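Local coordinates for L-asparagine oxygenase (Streptomyces coelicolor, PDB 2OG5), which catalyses the iron(II)- and 2-oxoglutarate-dependent 3-hydroxylation of L-asparagine, giving the (2S,3S)-3-hydroxyasparagine that is built into the calcium-dependent lipopeptide antibiotic, at residues V38-Q42 against S43-L47; R213-L216 against P217-D221. One frame throughout, in Å; residues are numbered along the deposited sequence.

Contact 1: residues V38-Q42 against S43-L47; sequences VTLDQ and SDAEL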
ATOM      1  N   VAL A  38       9.622   5.432  12.894  1.00 25.03           N
ATOM      2  CA  VAL A  38      11.070   5.290  12.968  1.00 24.72           C
ATOM      3  C   VAL A  38      11.752   6.329  12.101  1.00 23.93           C
ATOM      4  O   VAL A  38      11.553   6.358  10.895  1.00 23.45           O
ATOM      5  CB  VAL A  38      11.509   3.888  12.498  1.00 24.73           C
ATOM      6  CG1 VAL A  38      13.029   3.750  12.581  1.00 25.03           C
ATOM      7  CG2 VAL A  38      10.808   2.812  13.324  1.00 25.49           C
ATOM      8  N   THR A  39      12.568   7.181  12.714  1.00 24.06           N
ATOM      9  CA  THR A  39      13.385   8.118  11.959  1.00 24.23           C
ATOM     10  C   THR A  39      14.790   7.537  11.887  1.00 24.10           C
ATOM     11  O   THR A  39      15.390   7.223  12.918  1.00 23.36           O
ATOM     12  CB  THR A  39      13.402   9.524  12.602  1.00 24.38           C
ATOM     13  OG1 THR A  39      12.080  10.078  12.581  1.00 25.40           O
ATOM     14  CG2 THR A  39      14.333  10.459  11.837  1.00 24.48           C
ATOM     15  N   LEU A  40      15.299   7.366  10.673  1.00 23.61           N
ATOM     16  CA  LEU A  40      16.659   6.879  10.488  1.00 24.34           C
ATOM     17  C   LEU A  40      17.637   7.893  11.077  1.00 24.89           C
ATOM     18  O   LEU A  40      17.474   9.099  10.879  1.00 24.82           O
ATOM     19  CB  LEU A  40      16.971   6.676   9.000  1.00 23.88           C
ATOM     20  CG  LEU A  40      16.506   5.368   8.350  1.00 23.36           C
ATOM     21  CD1 LEU A  40      14.986   5.206   8.392  1.00 22.15           C
ATOM     22  CD2 LEU A  40      17.023   5.290   6.913  1.00 23.78           C
ATOM     23  N   ASP A  41      18.648   7.416  11.801  1.00 26.15           N
ATOM     24  CA  ASP A  41      19.710   8.317  12.226  1.00 26.79           C
ATOM     25  C   ASP A  41      20.617   8.572  11.024  1.00 27.45           C
ATOM     26  O   ASP A  41      20.482   7.913   9.993  1.00 27.22           O
ATOM     27  CB  ASP A  41      20.448   7.802  13.474  1.00 27.37           C
ATOM     28  CG  ASP A  41      21.254   6.547  13.235  1.00 29.27           C
ATOM     29  OD1 ASP A  41      21.471   6.150  12.075  1.00 30.63           O
ATOM     30  OD2 ASP A  41      21.703   5.963  14.246  1.00 32.53           O
ATOM     31  N   GLN A  42      21.506   9.551  11.136  1.00 28.14           N
ATOM     32  CA  GLN A  42      22.285  10.005   9.986  1.00 28.12           C
ATOM     33  C   GLN A  42      23.125   8.876   9.395  1.00 27.99           C
ATOM     34  O   GLN A  42      23.209   8.730   8.177  1.00 27.72           O
ATOM     35  CB  GLN A  42      23.185  11.182  10.386  1.00 29.14           C
ATOM     36  CG  GLN A  42      24.073  11.737   9.266  1.00 30.12           C
ATOM     37  CD  GLN A  42      23.299  12.390   8.128  1.00 34.34           C
ATOM     38  OE1 GLN A  42      22.101  12.668   8.242  1.00 38.05           O
ATOM     39  NE2 GLN A  42      23.990  12.646   7.016  1.00 34.64           N
ATOM     40  N   SER A  43      23.741   8.087  10.267  1.00 27.58           N
ATOM     41  CA  SER A  43      24.593   6.975   9.853  1.00 27.47           C
ATOM     42  C   SER A  43      23.814   5.970   9.007  1.00 26.80           C
ATOM     43  O   SER A  43      24.240   5.598   7.912  1.00 26.60           O
ATOM     44  CB  SER A  43      25.173   6.283  11.088  1.00 27.94           C
ATOM     45  OG  SER A  43      25.825   5.075  10.746  1.00 30.56           O
ATOM     46  N   ASP A  44      22.666   5.549   9.520  1.00 26.10           N
ATOM     47  CA  ASP A  44      21.816   4.599   8.802  1.00 25.73           C
ATOM     48  C   ASP A  44      21.252   5.183   7.504  1.00 25.42           C
ATOM     49  O   ASP A  44      21.180   4.484   6.493  1.00 24.67           O
ATOM     50  CB  ASP A  44      20.674   4.121   9.698  1.00 25.53           C
ATOM     51  CG  ASP A  44      21.140   3.170  10.797  1.00 26.13           C
ATOM     52  OD1 ASP A  44      22.299   2.707  10.762  1.00 26.48           O
ATOM     53  OD2 ASP A  44      20.332   2.874  11.699  1.00 28.08           O
ATOM     54  N   ALA A  45      20.862   6.458   7.532  1.00 24.86           N
ATOM     55  CA  ALA A  45      20.340   7.136   6.339  1.00 24.73           C
ATOM     56  C   ALA A  45      21.396   7.196   5.234  1.00 24.64           C
ATOM     57  O   ALA A  45      21.091   6.996   4.054  1.00 24.57           O
ATOM     58  CB  ALA A  45      19.857   8.537   6.693  1.00 24.59           C
ATOM     59  N   GLU A  46      22.639   7.478   5.619  1.00 24.61           N
ATOM     60  CA  GLU A  46      23.743   7.514   4.660  1.00 24.51           C
ATOM     61  C   GLU A  46      24.049   6.141   4.050  1.00 23.58           C
ATOM     62  O   GLU A  46      24.335   6.032   2.852  1.00 23.32           O
ATOM     63  CB  GLU A  46      24.995   8.091   5.324  1.00 24.80           C
ATOM     64  CG  GLU A  46      24.873   9.575   5.604  1.00 26.50           C
ATOM     65  CD  GLU A  46      26.058  10.142   6.379  1.00 26.82           C
ATOM     66  OE1 GLU A  46      26.906   9.362   6.871  1.00 30.40           O
ATOM     67  OE2 GLU A  46      26.136  11.382   6.497  1.00 31.70           O
ATOM     68  N   LEU A  47      23.980   5.098   4.868  1.00 23.18           N
ATOM     69  CA  LEU A  47      24.248   3.741   4.396  1.00 22.87           C
ATOM     70  C   LEU A  47      23.175   3.287   3.405  1.00 22.27           C
ATOM     71  O   LEU A  47      23.494   2.767   2.333  1.00 21.60           O
ATOM     72  CB  LEU A  47      24.337   2.769   5.572  1.00 22.92           C
ATOM     73  CG  LEU A  47      24.512   1.285   5.227  1.00 23.42           C
ATOM     74  CD1 LEU A  47      25.658   1.060   4.239  1.00 25.06           C
ATOM     75  CD2 LEU A  47      24.722   0.455   6.497  1.00 23.61           C
TER
HETATM   76  O   HOH W   1      18.267   4.504  12.374  1.00 30.63           O
HETATM   77  O   HOH W   2      21.910   3.333  14.140  1.00 44.42           O
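Asp41 and Asp44 meet at the N-terminus of helix 42-58, where Asp41 is the N-cap. Its OD1 accepts from Asp44 N at 2.9 Å, and the N-H points almost straight at it (164°). The torsion behind this is chi1 of 67°, which sets CG between the backbone N and the carbonyl carbon and turns the carboxylate back over the first turn. Backbone bonds continue the helix, from Ala45 N to Asp41 O and from Glu46 N to Gln42 O.

The two aspartates also bring like charges together, with Asp41 OD1 3.5 Å from Asp44 OD2. Their carboxylate planes are turned 48° apart. Two waters probably ease the repulsion. One links Asp41 N to Asp44 OD2, and the other donates to both Asp41 OD2 and Asp44 OD2. Thr82 OG1 is a further hydrogen-bond partner of Asp44 OD2.

On the apolar side, Leu40 CD2 lies 3.8 Å from Ala45 CA, and Leu40 CB faces Ala45 CB. Leu40, buried, also touches Leu83 of helix 81-92 and Leu105.

Gln42, the first residue of the helix, bends at chi2 towards Glu46 one turn later. Gln42 NE2 approaches Glu46 OE2 from above the carboxylate plane. At 2.5 Å, Gln42 NE2 and Glu46 OE2 are closer than an N-H...O bond normally brings them, so the exact length is doubtful.

Contact 2: residues R213-L216 against P217-D221; sequences RRVL and PLLSD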
ATOM      1  N   ARG A 213      -8.178  -3.372  14.732  1.00 19.22           N
ATOM      2  CA  ARG A 213      -7.821  -3.510  16.160  1.00 19.79           C
ATOM      3  C   ARG A 213      -8.302  -2.343  17.031  1.00 20.08           C
ATOM      4  O   ARG A 213      -8.608  -2.535  18.214  1.00 20.52           O
ATOM      5  CB  ARG A 213      -6.309  -3.677  16.341  1.00 19.33           C
ATOM      6  CG  ARG A 213      -5.781  -4.975  15.761  1.00 18.94           C
ATOM      7  CD  ARG A 213      -4.267  -5.095  15.813  1.00 19.86           C
ATOM      8  NE  ARG A 213      -3.903  -6.407  15.287  1.00 19.31           N
ATOM      9  CZ  ARG A 213      -2.852  -6.668  14.506  1.00 19.80           C
ATOM     10  NH1 ARG A 213      -2.002  -5.728  14.152  1.00 19.09           N
ATOM     11  NH2 ARG A 213      -2.656  -7.902  14.077  1.00 21.00           N
ATOM     12  N   ARG A 214      -8.341  -1.139  16.457  1.00 20.38           N
ATOM     13  CA  ARG A 214      -8.855   0.032  17.167  1.00 20.99           C
ATOM     14  C   ARG A 214     -10.365   0.029  17.233  1.00 21.52           C
ATOM     15  O   ARG A 214     -10.924   0.547  18.190  1.00 22.00           O
ATOM     16  CB  ARG A 214      -8.424   1.349  16.514  1.00 21.40           C
ATOM     17  CG  ARG A 214      -6.935   1.633  16.492  1.00 22.42           C
ATOM     18  CD  ARG A 214      -6.380   1.837  17.886  1.00 24.56           C
ATOM     19  NE  ARG A 214      -5.067   2.483  17.878  1.00 25.84           N
ATOM     20  CZ  ARG A 214      -4.320   2.668  18.964  1.00 27.48           C
ATOM     21  NH1 ARG A 214      -4.756   2.279  20.158  1.00 29.31           N
ATOM     22  NH2 ARG A 214      -3.139   3.261  18.864  1.00 28.06           N
ATOM     23  N   VAL A 215     -11.037  -0.515  16.220  1.00 21.91           N
ATOM     24  CA  VAL A 215     -12.492  -0.384  16.157  1.00 22.44           C
ATOM     25  C   VAL A 215     -13.273  -1.570  16.704  1.00 22.30           C
ATOM     26  O   VAL A 215     -14.353  -1.362  17.256  1.00 21.87           O
ATOM     27  CB  VAL A 215     -13.017  -0.027  14.742  1.00 23.22           C
ATOM     28  CG1 VAL A 215     -12.225   1.146  14.158  1.00 24.26           C
ATOM     29  CG2 VAL A 215     -12.979  -1.191  13.822  1.00 23.72           C
ATOM     30  N   LEU A 216     -12.754  -2.792  16.573  1.00 22.34           N
ATOM     31  CA  LEU A 216     -13.522  -3.982  16.976  1.00 22.33           C
ATOM     32  C   LEU A 216     -14.134  -3.873  18.386  1.00 22.84           C
ATOM     33  O   LEU A 216     -15.316  -4.157  18.545  1.00 22.76           O
ATOM     34  CB  LEU A 216     -12.697  -5.270  16.833  1.00 22.21           C
ATOM     35  CG  LEU A 216     -13.456  -6.573  17.127  1.00 22.03           C
ATOM     36  CD1 LEU A 216     -14.599  -6.780  16.146  1.00 21.98           C
ATOM     37  CD2 LEU A 216     -12.521  -7.771  17.093  1.00 22.04           C
ATOM     38  N   PRO A 217     -13.349  -3.442  19.395  1.00 23.58           N
ATOM     39  CA  PRO A 217     -13.926  -3.334  20.751  1.00 23.83           C
ATOM     40  C   PRO A 217     -15.014  -2.268  20.910  1.00 24.09           C
ATOM     41  O   PRO A 217     -15.722  -2.278  21.918  1.00 24.96           O
ATOM     42  CB  PRO A 217     -12.720  -2.967  21.629  1.00 24.12           C
ATOM     43  CG  PRO A 217     -11.516  -3.243  20.806  1.00 24.87           C
ATOM     44  CD  PRO A 217     -11.922  -3.073  19.381  1.00 23.82           C
ATOM     45  N   LEU A 218     -15.141  -1.361  19.943  1.00 23.80           N
ATOM     46  CA  LEU A 218     -16.126  -0.271  20.013  1.00 24.10           C
ATOM     47  C   LEU A 218     -17.435  -0.574  19.274  1.00 24.01           C
ATOM     48  O   LEU A 218     -18.438   0.128  19.465  1.00 24.24           O
ATOM     49  CB  LEU A 218     -15.521   1.007  19.430  1.00 24.39           C
ATOM     50  CG  LEU A 218     -14.135   1.418  19.931  1.00 25.68           C
ATOM     51  CD1 LEU A 218     -13.649   2.654  19.187  1.00 27.03           C
ATOM     52  CD2 LEU A 218     -14.155   1.655  21.438  1.00 27.13           C
ATOM     53  N   LEU A 219     -17.439  -1.595  18.426  1.00 23.77           N
ATOM     54  CA  LEU A 219     -18.609  -1.917  17.612  1.00 23.72           C
ATOM     55  C   LEU A 219     -19.698  -2.600  18.428  1.00 23.93           C
ATOM     56  O   LEU A 219     -19.400  -3.339  19.366  1.00 23.54           O
ATOM     57  CB  LEU A 219     -18.210  -2.833  16.457  1.00 23.92           C
ATOM     58  CG  LEU A 219     -17.192  -2.263  15.475  1.00 23.49           C
ATOM     59  CD1 LEU A 219     -16.818  -3.325  14.465  1.00 22.71           C
ATOM     60  CD2 LEU A 219     -17.757  -1.025  14.795  1.00 23.53           C
ATOM     61  N   SER A 220     -20.952  -2.371  18.046  1.00 24.23           N
ATOM     62  CA  SER A 220     -22.083  -3.005  18.717  1.00 24.44           C
ATOM     63  C   SER A 220     -22.143  -4.491  18.380  1.00 24.51           C
ATOM     64  O   SER A 220     -21.668  -4.927  17.325  1.00 24.57           O
ATOM     65  CB  SER A 220     -23.399  -2.312  18.340  1.00 24.56           C
ATOM     66  OG  SER A 220     -23.740  -2.509  16.979  1.00 24.93           O
ATOM     67  N   ASP A 221     -22.726  -5.271  19.284  1.00 24.61           N
ATOM     68  CA  ASP A 221     -22.821  -6.715  19.099  1.00 24.93           C
ATOM     69  C   ASP A 221     -23.496  -7.091  17.781  1.00 24.63           C
ATOM     70  O   ASP A 221     -23.058  -8.022  17.105  1.00 24.18           O
ATOM     71  CB  ASP A 221     -23.579  -7.363  20.265  1.00 25.46           C
ATOM     72  CG  ASP A 221     -22.752  -7.435  21.547  1.00 27.20           C
ATOM     73  OD1 ASP A 221     -21.522  -7.230  21.497  1.00 30.42           O
ATOM     74  OD2 ASP A 221     -23.344  -7.710  22.614  1.00 31.60           O
TER
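The C-terminal part of the short helix 212-215 continues into segment 217-221, which leads to the N-cap of helix 221-227. Val215 O is central here. It accepts from Leu218 N at 2.8 Å, with the donor above the carbonyl plane. It also takes a weak, bent bond from Leu219 N (124°). Leu219 N has a second weak bond, to Leu216 O, so this one N-H is shared between two carbonyls.

Pro217 has no N-H to give. Its ring instead packs on the preceding turn. Pro217 CD, not an N-H, lies 3.6 Å from Arg213 O, four residues back. Leu216 CB and Pro217 CD are 3.5 Å apart, a closeness that follows largely from the peptide link between the two residues.

The leucines add apolar contacts. A chi1 of -175° carries the Leu216 side chain beside its carbonyl carbon, from where Leu216 CD1 comes within 4.4 Å of Leu219 CD1. Val215 CG2 meets the same Leu219 CD1 at 4.4 Å. Leu219 CG rests 3.5 Å from Val215 O. Leu218 CD1 lies off the oxygen end of the Arg214 carbonyl, 3.6 Å from Arg214 O.

Val215 and Leu219 are buried, Leu219 against helices 221-227 and 274-290. Leu218 is exposed but touches His286. Arg213 forms a salt bridge from NE to Asp259 and hydrogen bonds from NH1 to Gly95 O and Ser94 OG, while Arg214 pairs with Asp97.

Ser220 is the N-cap of the next helix, and its OG also bonds to Glu282 OE1. The whole is a helix-to-helix connection, with a proline-containing segment leading into a serine N-cap.

Contact 1 and contact 2 are separate local features on connections at the periphery of the jelly-roll fold. Their centres are about 37 Å apart, their nearest atoms about 14 Å, and they do not touch. Residues 38-47 come early and lead from a strand of the mixed sheet into a helix. Residues 213-221 come later and follow strand 207-211 of the antiparallel sheet. Each includes a helix N-cap, Asp41 in contact 1 and Ser220 in contact 2. Both lie away from the active site, where His179, Glu181 and His311 hold a sodium ion in this crystal and bind iron in the active enzyme.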